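Local coordinates for Peptide/nickel transport system substrate-binding protein (Listeria monocytogenes serotype 1/2a, PDB 5KZT), which binds peptides and probably serves as the OppA-type substrate-binding component of a peptide ABC transporter, at residues 74-79 and 159-164; 298-303 and 392-397; 304-309 and 492-497. All blocks are in the same frame, centred on the assembly; numbering follows the deposited sequence.

Interaction 1: 74-79 and 159-164; sequences TVYTIK and SLFAFP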
loop_
_atom_site.group_PDB
_atom_site.type_symbol
_atom_site.label_atom_id
_atom_site.label_comp_id
_atom_site.label_asym_id
_atom_site.label_seq_id
_atom_site.Cartn_x
_atom_site.Cartn_y
_atom_site.Cartn_z
ATOM N N THR A 74 -2.713 -9.097 -26.039
ATOM C CA THR A 74 -2.405 -10.089 -25.011
ATOM C C THR A 74 -1.000 -10.617 -25.024
ATOM O O THR A 74 -0.615 -11.268 -24.066
ATOM C CB THR A 74 -3.365 -11.294 -25.070
ATOM O OG1 THR A 74 -3.118 -12.086 -26.245
ATOM C CG2 THR A 74 -4.817 -10.798 -25.045
ATOM N N VAL A 75 -0.222 -10.374 -26.079
ATOM C CA VAL A 75 1.126 -10.891 -26.140
ATOM C C VAL A 75 2.083 -9.719 -26.323
ATOM O O VAL A 75 1.980 -8.959 -27.309
ATOM C CB VAL A 75 1.302 -11.961 -27.234
ATOM C CG1 VAL A 75 2.730 -12.471 -27.259
ATOM C CG2 VAL A 75 0.363 -13.129 -26.981
ATOM N N TYR A 76 2.991 -9.586 -25.349
ATOM C CA TYR A 76 3.957 -8.502 -25.282
ATOM C C TYR A 76 5.363 -9.073 -25.465
ATOM O O TYR A 76 5.813 -9.906 -24.673
ATOM C CB TYR A 76 3.849 -7.788 -23.921
ATOM C CG TYR A 76 2.627 -6.879 -23.753
ATOM C CD1 TYR A 76 1.336 -7.395 -23.759
ATOM C CD2 TYR A 76 2.771 -5.509 -23.559
ATOM C CE1 TYR A 76 0.230 -6.574 -23.598
ATOM C CE2 TYR A 76 1.667 -4.681 -23.402
ATOM C CZ TYR A 76 0.401 -5.230 -23.426
ATOM O OH TYR A 76 -0.710 -4.444 -23.273
ATOM N N THR A 77 6.058 -8.622 -26.502
ATOM C CA THR A 77 7.451 -9.028 -26.767
ATOM C C THR A 77 8.368 -7.851 -26.396
ATOM O O THR A 77 8.299 -6.787 -27.011
ATOM C CB THR A 77 7.634 -9.431 -28.238
ATOM O OG1 THR A 77 6.658 -10.435 -28.582
ATOM C CG2 THR A 77 9.032 -9.992 -28.484
ATOM N N ILE A 78 9.206 -8.054 -25.388
ATOM C CA ILE A 78 9.899 -6.967 -24.686
ATOM C C ILE A 78 11.401 -7.175 -24.733
ATOM O O ILE A 78 11.881 -8.203 -24.286
ATOM C CB ILE A 78 9.468 -6.896 -23.214
ATOM C CG1 ILE A 78 7.946 -6.673 -23.115
ATOM C CG2 ILE A 78 10.195 -5.770 -22.487
ATOM C CD1 ILE A 78 7.361 -6.871 -21.735
ATOM N N LYS A 79 12.126 -6.207 -25.279
ATOM C CA LYS A 79 13.577 -6.240 -25.320
ATOM C C LYS A 79 14.074 -5.583 -24.047
ATOM O O LYS A 79 13.543 -4.565 -23.633
ATOM C CB LYS A 79 14.113 -5.517 -26.559
ATOM C CG LYS A 79 13.694 -6.212 -27.841
ATOM C CD LYS A 79 14.152 -5.475 -29.076
ATOM C CE LYS A 79 15.654 -5.538 -29.249
ATOM N NZ LYS A 79 15.962 -5.792 -30.678
ATOM N N SER A 159 1.457 -0.367 -15.436
ATOM C CA SER A 159 1.501 -0.030 -13.994
ATOM C C SER A 159 1.901 -1.247 -13.149
ATOM O O SER A 159 2.649 -1.132 -12.167
ATOM C CB SER A 159 0.163 0.536 -13.517
ATOM O OG SER A 159 -0.210 1.717 -14.211
ATOM N N LEU A 160 1.418 -2.426 -13.552
ATOM C CA LEU A 160 1.892 -3.668 -12.914
ATOM C C LEU A 160 3.387 -3.858 -13.149
ATOM O O LEU A 160 4.127 -4.165 -12.202
ATOM C CB LEU A 160 1.100 -4.894 -13.364
ATOM C CG LEU A 160 -0.412 -4.837 -13.084
ATOM C CD1 LEU A 160 -1.150 -6.059 -13.619
ATOM C CD2 LEU A 160 -0.697 -4.694 -11.591
ATOM N N PHE A 161 3.843 -3.642 -14.382
ATOM C CA PHE A 161 5.282 -3.766 -14.697
ATOM C C PHE A 161 6.143 -2.783 -13.871
ATOM O O PHE A 161 7.312 -3.026 -13.633
ATOM C CB PHE A 161 5.551 -3.503 -16.172
ATOM C CG PHE A 161 4.973 -4.507 -17.128
ATOM C CD1 PHE A 161 4.604 -5.805 -16.736
ATOM C CD2 PHE A 161 4.839 -4.159 -18.468
ATOM C CE1 PHE A 161 4.096 -6.706 -17.664
ATOM C CE2 PHE A 161 4.339 -5.071 -19.393
ATOM C CZ PHE A 161 3.972 -6.341 -18.987
ATOM N N ALA A 162 5.549 -1.681 -13.439
ATOM C CA ALA A 162 6.203 -0.719 -12.567
ATOM C C ALA A 162 6.043 -1.021 -11.059
ATOM O O ALA A 162 6.492 -0.236 -10.220
ATOM C CB ALA A 162 5.654 0.663 -12.874
ATOM N N PHE A 163 5.416 -2.139 -10.713
ATOM C CA PHE A 163 5.117 -2.450 -9.320
ATOM C C PHE A 163 6.117 -3.491 -8.792
ATOM O O PHE A 163 6.451 -4.436 -9.503
ATOM C CB PHE A 163 3.672 -2.943 -9.199
ATOM C CG PHE A 163 3.177 -2.989 -7.796
ATOM C CD1 PHE A 163 2.800 -1.813 -7.149
ATOM C CD2 PHE A 163 3.130 -4.192 -7.088
ATOM C CE1 PHE A 163 2.378 -1.843 -5.828
ATOM C CE2 PHE A 163 2.695 -4.222 -5.771
ATOM C CZ PHE A 163 2.328 -3.039 -5.139
ATOM N N PRO A 164 6.608 -3.331 -7.545
ATOM C CA PRO A 164 7.720 -4.185 -7.096
ATOM C C PRO A 164 7.588 -5.716 -7.229
ATOM O O PRO A 164 8.588 -6.379 -7.468
ATOM C CB PRO A 164 7.890 -3.767 -5.637
ATOM C CG PRO A 164 7.632 -2.312 -5.706
ATOM C CD PRO A 164 6.406 -2.224 -6.591
#
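Apolar packing is the whole of this contact: Phe161 of helix 157-161 puts one corner of its ring against Tyr76 and Ile78 of strand 75-79. The same atom serves both partners. CE2 of Phe161 lies 4.2 Å from CD1 of Ile78 and 4.5 Å from CD2 of Tyr76, distances at the loose end of van der Waals packing, and the two segments together bury just 91 Å². Tyr76 CD2 meets the Phe161 ring at its edge, near the ring plane, whereas the methyl of Ile78 comes in obliquely. Toward the tyrosine the ring presents its edge, so the two rings are not stacked.

Alternation along the strand explains the pairing, because Tyr76 and Ile78 are two residues apart and both CB atoms point at the helix. In Ile78, CD1 lies anti to CA about the CB-CG1 bond (chi2 168°), which carries the terminal methyl out toward the phenylalanine. The backbones stay well separated, with the CA atoms of Ile78 and Phe161 11.5 Å apart.

Hydrogen bonding belongs to the sheet itself, where Tyr76 and Ile78 pair through their backbones with Val148 and Leu146 of strand 145-149. Since no hydrogen bond crosses between the two segments, the contact is non-directional: buried hydrocarbon joins one face of the small antiparallel sheet to helix 157-161.

Interaction 2: 298-303 and 392-397; sequences ALAIDK and KNLDGL
Ala300 and Asn393 bring their backbones close, CA to CA 6.4 Å, where two chain segments leave their helices. Residues 298-303 run off the end of helix 291-299 into the short connection before helix 303-311. On the other side, helix 377-393 stops at Asn393, Leu394 is the first residue with non-helical backbone angles, and a type II turn from Leu394 to Leu397 leads into strand 397-404. The turn is closed by Leu397 N bonding to Leu394 O at 3.1 Å. Gly396 sits in it with a positive phi of 92°, which suits the third position of such a turn.

One hydrogen bond crosses the gap. Asn393 ND2 donates to Ala300 O at 3.0 Å, with an N-H...O angle of 141°, so the bond is bent. The acceptor lies almost in the amide plane of Asn393, while the donor is tilted moderately from the plane of the Ala300 carbonyl. With chi1 at -72°, CG of Asn393 stands opposite its own carbonyl carbon, and the amide is directed across to Ala300. Beside this bond the small CB of Ala300 touches two neighbours, CB of Asn393 and CG of Leu394, each at 4.2 Å. Leu390 of helix 377-393 also packs on Ala300, and Leu394 touches Trp355 of helix 348-362.

A second link lies just outside the pair, where Gln389 OE1 accepts from the backbone N of Asp302. Asp302 in turn caps the following helix through OD1 to Ser305 N. A side-chain amide thus satisfies the buried Ala300 carbonyl at the inter-helix connection, and apolar contact around the alanine methyl completes a joint that is part polar, part hydrophobic.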
loop_
_atom_site.group_PDB
_atom_site.type_symbol
_atom_site.label_atom_id
_atom_site.label_comp_id
_atom_site.label_asym_id
_atom_site.label_seq_id
_atom_site.Cartn_x
_atom_site.Cartn_y
_atom_site.Cartn_z
ATOM N N ALA A 298 -19.725 0.975 13.017
ATOM C CA ALA A 298 -19.469 1.755 11.807
ATOM C C ALA A 298 -20.097 3.138 11.858
ATOM O O ALA A 298 -19.438 4.128 11.533
ATOM C CB ALA A 298 -19.973 1.026 10.569
ATOM N N LEU A 299 -21.365 3.179 12.249
ATOM C CA LEU A 299 -22.154 4.396 12.202
ATOM C C LEU A 299 -21.990 5.275 13.432
ATOM O O LEU A 299 -22.535 6.380 13.459
ATOM C CB LEU A 299 -23.622 4.061 11.978
ATOM C CG LEU A 299 -23.981 3.287 10.713
ATOM C CD1 LEU A 299 -25.489 3.109 10.678
ATOM C CD2 LEU A 299 -23.504 3.969 9.448
ATOM N N ALA A 300 -21.224 4.827 14.426
ATOM C CA ALA A 300 -21.111 5.540 15.695
ATOM C C ALA A 300 -19.862 6.421 15.780
ATOM O O ALA A 300 -19.582 6.954 16.854
ATOM C CB ALA A 300 -21.140 4.554 16.855
ATOM N N ILE A 301 -19.131 6.593 14.675
ATOM C CA ILE A 301 -17.891 7.377 14.677
ATOM C C ILE A 301 -18.082 8.678 13.894
ATOM O O ILE A 301 -18.299 8.675 12.679
ATOM C CB ILE A 301 -16.694 6.572 14.147
ATOM C CG1 ILE A 301 -16.470 5.334 15.030
ATOM C CG2 ILE A 301 -15.419 7.418 14.134
ATOM C CD1 ILE A 301 -15.539 4.280 14.451
ATOM N N ASP A 302 -17.996 9.797 14.606
ATOM C CA ASP A 302 -18.075 11.115 13.989
ATOM C C ASP A 302 -16.835 11.333 13.125
ATOM O O ASP A 302 -15.798 11.806 13.611
ATOM C CB ASP A 302 -18.205 12.210 15.058
ATOM C CG ASP A 302 -18.527 13.576 14.466
ATOM O OD1 ASP A 302 -18.361 13.775 13.242
ATOM O OD2 ASP A 302 -18.963 14.456 15.223
ATOM N N LYS A 303 -16.953 11.008 11.841
ATOM C CA LYS A 303 -15.792 11.044 10.921
ATOM C C LYS A 303 -15.273 12.475 10.737
ATOM O O LYS A 303 -14.064 12.695 10.635
ATOM C CB LYS A 303 -16.124 10.474 9.543
ATOM C CG LYS A 303 -16.834 9.131 9.546
ATOM C CD LYS A 303 -16.929 8.550 8.155
ATOM C CE LYS A 303 -17.881 7.366 8.140
ATOM N NZ LYS A 303 -17.885 6.667 6.831
ATOM N N LYS A 392 -19.019 6.080 24.419
ATOM C CA LYS A 392 -20.070 7.029 24.796
ATOM C C LYS A 392 -21.384 6.763 24.051
ATOM O O LYS A 392 -22.447 6.976 24.611
ATOM C CB LYS A 392 -19.625 8.483 24.610
ATOM C CG LYS A 392 -19.752 9.023 23.193
ATOM C CD LYS A 392 -19.386 10.493 23.112
ATOM C CE LYS A 392 -19.492 10.986 21.679
ATOM N NZ LYS A 392 -18.727 12.250 21.529
ATOM N N ASN A 393 -21.302 6.313 22.797
ATOM C CA ASN A 393 -22.486 6.150 21.936
ATOM C C ASN A 393 -23.193 4.786 22.072
ATOM O O ASN A 393 -24.398 4.710 21.840
ATOM C CB ASN A 393 -22.133 6.399 20.453
ATOM C CG ASN A 393 -21.874 7.879 20.135
ATOM O OD1 ASN A 393 -22.457 8.758 20.741
ATOM N ND2 ASN A 393 -21.027 8.143 19.145
ATOM N N LEU A 394 -22.451 3.739 22.442
ATOM C CA LEU A 394 -22.965 2.380 22.469
ATOM C C LEU A 394 -22.870 1.761 23.874
ATOM O O LEU A 394 -21.848 1.173 24.239
ATOM C CB LEU A 394 -22.200 1.529 21.453
ATOM C CG LEU A 394 -22.227 1.987 19.996
ATOM C CD1 LEU A 394 -21.484 0.962 19.169
ATOM C CD2 LEU A 394 -23.647 2.150 19.470
ATOM N N ASP A 395 -23.961 1.868 24.635
ATOM C CA ASP A 395 -24.014 1.460 26.052
ATOM C C ASP A 395 -23.725 -0.024 26.203
ATOM O O ASP A 395 -24.361 -0.847 25.544
ATOM C CB ASP A 395 -25.397 1.743 26.656
ATOM C CG ASP A 395 -25.747 3.232 26.714
ATOM O OD1 ASP A 395 -24.850 4.092 26.649
ATOM O OD2 ASP A 395 -26.950 3.546 26.833
ATOM N N GLY A 396 -22.778 -0.352 27.080
ATOM C CA GLY A 396 -22.334 -1.728 27.301
ATOM C C GLY A 396 -21.152 -2.163 26.446
ATOM O O GLY A 396 -20.762 -3.323 26.480
ATOM N N LEU A 397 -20.573 -1.250 25.675
ATOM C CA LEU A 397 -19.408 -1.565 24.849
ATOM C C LEU A 397 -18.148 -1.089 25.561
ATOM O O LEU A 397 -18.055 0.077 25.958
ATOM C CB LEU A 397 -19.529 -0.906 23.469
ATOM C CG LEU A 397 -18.377 -1.163 22.491
ATOM C CD1 LEU A 397 -18.275 -2.624 22.092
ATOM C CD2 LEU A 397 -18.529 -0.302 21.251
#

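Interaction 3: 304-309 and 492-497; sequences QSYTDT and QPLYQR
Beside the bound peptide, helix 303-311 packs on strand 491-503 at a classic beta bulge, where Leu494 and Tyr495 both face Phe273 of strand 264-277. The bulge lets two consecutive residues, Leu494 and Tyr495, both direct their CB atoms at the helix. Over the short segments, helix and strand axes approach to 8.6 Å and run at 34° to each other.

Tyr306 is the common partner. In one of its two deposited conformers Leu494 places CD2 over one face of the Tyr306 ring, toward the rim, a less certain contact. The Tyr495 ring is nearly parallel to that of Tyr306, planes 25° apart, but offset so that the centroids stand 5.6 Å apart and little of one ring lies over the other; CE2 of Tyr306 meets CD1 of Tyr495 at 3.5 Å. With chi1 at -178°, CG of Tyr306 lies opposite its backbone N, which extends the ring from the helix to the strand. At the next residue, CG2 of Thr307 touches CB of Tyr495 at 3.9 Å, while its OG1 turns back to bond Gln304 O at 2.9 Å.

Both hydroxyls find partners beyond the two segments: Tyr306 OH bonds Ser382 OG, and Tyr495 OH bonds a basic side chain of the peptide. Carbon packing along the tyrosine flanks, with polar ends held separately, thus packs the ring of Tyr495, whose OH bonds the peptide, against the helix.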
loop_
_atom_site.group_PDB
_atom_site.type_symbol
_atom_site.label_atom_id
_atom_site.label_comp_id
_atom_site.label_asym_id
_atom_site.label_seq_id
_atom_site.Cartn_x
_atom_site.Cartn_y
_atom_site.Cartn_z
ATOM N N GLN A 304 -16.188 13.440 10.688
ATOM C CA GLN A 304 -15.802 14.836 10.494
ATOM C C GLN A 304 -14.956 15.310 11.661
ATOM O O GLN A 304 -13.882 15.889 11.462
ATOM C CB GLN A 304 -17.032 15.734 10.309
ATOM C CG GLN A 304 -16.717 17.175 9.902
ATOM C CD GLN A 304 -16.082 17.221 8.534
ATOM O OE1 GLN A 304 -16.695 16.785 7.558
ATOM N NE2 GLN A 304 -14.838 17.720 8.449
ATOM N N SER A 305 -15.429 15.037 12.876
ATOM C CA SER A 305 -14.728 15.436 14.088
ATOM C C SER A 305 -13.371 14.750 14.170
ATOM O O SER A 305 -12.380 15.394 14.511
ATOM C CB SER A 305 -15.556 15.106 15.328
ATOM O OG SER A 305 -14.873 15.506 16.486
ATOM N N TYR A 306 -13.347 13.456 13.836
ATOM C CA TYR A 306 -12.109 12.690 13.742
ATOM C C TYR A 306 -11.054 13.439 12.924
ATOM O O TYR A 306 -9.966 13.719 13.424
ATOM C CB TYR A 306 -12.361 11.299 13.131
ATOM C CG TYR A 306 -11.115 10.467 13.072
ATOM C CD1 TYR A 306 -10.744 9.672 14.151
ATOM C CD2 TYR A 306 -10.285 10.490 11.956
ATOM C CE1 TYR A 306 -9.592 8.912 14.120
ATOM C CE2 TYR A 306 -9.123 9.736 11.920
ATOM C CZ TYR A 306 -8.787 8.941 13.008
ATOM O OH TYR A 306 -7.643 8.184 12.990
ATOM N N THR A 307 -11.376 13.781 11.680
ATOM C CA THR A 307 -10.393 14.452 10.821
ATOM C C THR A 307 -10.048 15.852 11.322
ATOM O O THR A 307 -8.889 16.259 11.230
ATOM C CB THR A 307 -10.836 14.555 9.353
ATOM O OG1 THR A 307 -12.040 15.311 9.262
ATOM C CG2 THR A 307 -11.068 13.194 8.775
ATOM N N ASP A 308 -11.047 16.569 11.852
ATOM C CA ASP A 308 -10.852 17.921 12.420
ATOM C C ASP A 308 -10.061 17.951 13.723
ATOM O O ASP A 308 -9.596 19.009 14.127
ATOM C CB ASP A 308 -12.202 18.600 12.748
ATOM C CG ASP A 308 -13.022 18.983 11.515
ATOM O OD1 ASP A 308 -12.528 18.883 10.371
ATOM O OD2 ASP A 308 -14.201 19.387 11.710
ATOM N N THR A 309 -10.010 16.828 14.430
ATOM C CA THR A 309 -9.413 16.756 15.761
ATOM C C THR A 309 -8.112 15.979 15.742
ATOM O O THR A 309 -7.096 16.457 16.232
ATOM C CB THR A 309 -10.393 16.072 16.745
ATOM O OG1 THR A 309 -11.632 16.794 16.727
ATOM C CG2 THR A 309 -9.833 16.025 18.180
ATOM N N GLN A 492 -15.572 -0.180 7.310
ATOM C CA GLN A 492 -16.091 1.189 7.415
ATOM C C GLN A 492 -15.010 2.195 7.043
ATOM O O GLN A 492 -14.132 2.486 7.848
ATOM C CB GLN A 492 -16.638 1.486 8.826
ATOM C CG GLN A 492 -17.095 2.937 9.088
ATOM C CD GLN A 492 -18.158 3.463 8.118
ATOM O OE1 GLN A 492 -18.071 3.248 6.914
ATOM N NE2 GLN A 492 -19.169 4.171 8.647
ATOM N N PRO A 493 -15.077 2.745 5.819
ATOM C CA PRO A 493 -14.221 3.887 5.492
ATOM C C PRO A 493 -14.338 5.018 6.527
ATOM O O PRO A 493 -15.442 5.355 6.949
ATOM C CB PRO A 493 -14.725 4.314 4.128
ATOM C CG PRO A 493 -15.177 3.019 3.515
ATOM C CD PRO A 493 -15.843 2.293 4.646
ATOM N N LEU A 494 -13.195 5.572 6.922
ATOM C CA LEU A 494 -13.150 6.617 7.933
ATOM C C LEU A 494 -12.668 7.917 7.317
ATOM O O LEU A 494 -13.345 8.927 7.447
ATOM C CB LEU A 494 -12.246 6.205 9.099
ATOM C CG LEU A 494 -12.951 6.165 10.455
ATOM C CD1 LEU A 494 -12.114 5.457 11.501
ATOM C CD2 LEU A 494 -13.317 7.579 10.905
ATOM N N TYR A 495 -11.508 7.885 6.658
ATOM C CA TYR A 495 -10.955 9.075 5.993
ATOM C C TYR A 495 -10.141 8.803 4.746
ATOM O O TYR A 495 -9.603 7.709 4.552
ATOM C CB TYR A 495 -10.137 9.905 6.986
ATOM C CG TYR A 495 -8.835 9.293 7.514
ATOM C CD1 TYR A 495 -8.815 8.524 8.677
ATOM C CD2 TYR A 495 -7.622 9.542 6.888
ATOM C CE1 TYR A 495 -7.635 8.008 9.181
ATOM C CE2 TYR A 495 -6.436 9.032 7.388
ATOM C CZ TYR A 495 -6.440 8.265 8.529
ATOM O OH TYR A 495 -5.249 7.745 9.023
ATOM N N GLN A 496 -10.068 9.835 3.909
ATOM C CA GLN A 496 -9.233 9.849 2.724
ATOM C C GLN A 496 -7.980 10.592 3.142
ATOM O O GLN A 496 -8.062 11.749 3.590
ATOM C CB GLN A 496 -9.914 10.605 1.591
ATOM C CG GLN A 496 -11.311 10.116 1.265
ATOM C CD GLN A 496 -11.964 10.957 0.192
ATOM O OE1 GLN A 496 -11.466 11.000 -0.941
ATOM N NE2 GLN A 496 -13.056 11.667 0.542
ATOM N N ARG A 497 -6.829 9.956 3.006
ATOM C CA ARG A 497 -5.625 10.453 3.667
ATOM C C ARG A 497 -4.891 11.529 2.878
ATOM O O ARG A 497 -4.638 11.377 1.684
ATOM C CB ARG A 497 -4.677 9.296 3.950
ATOM C CG ARG A 497 -3.656 9.562 5.042
ATOM C CD ARG A 497 -2.249 9.637 4.530
ATOM N NE ARG A 497 -1.616 8.357 4.238
ATOM C CZ ARG A 497 -0.908 7.595 5.096
ATOM N NH1 ARG A 497 -0.380 6.460 4.665
ATOM N NH2 ARG A 497 -0.738 7.916 6.376
#

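In the fold
Along the chain interaction 1 closes before the others open, whereas interactions 2 and 3 cross, their segments alternating. Interaction 1 lies on the far side of the chain's centre, its own centre about 47 Å from that of interaction 2 and about 37 Å from that of interaction 3, and it belongs to the small antiparallel sheet containing strand 75-79. The centres of interactions 2 and 3 are about 14 Å apart, and the two touch directly: Lys303 NZ probably bonds Pro493 O (2.8 Å), and Gln492 NE2 probably bonds Ala298 O (2.9 Å). Consecutive helices 291-299 and 303-311 are thereby tied to strand 491-503, so the packing of interaction 2 continues into the peptide-contacting strand of interaction 3.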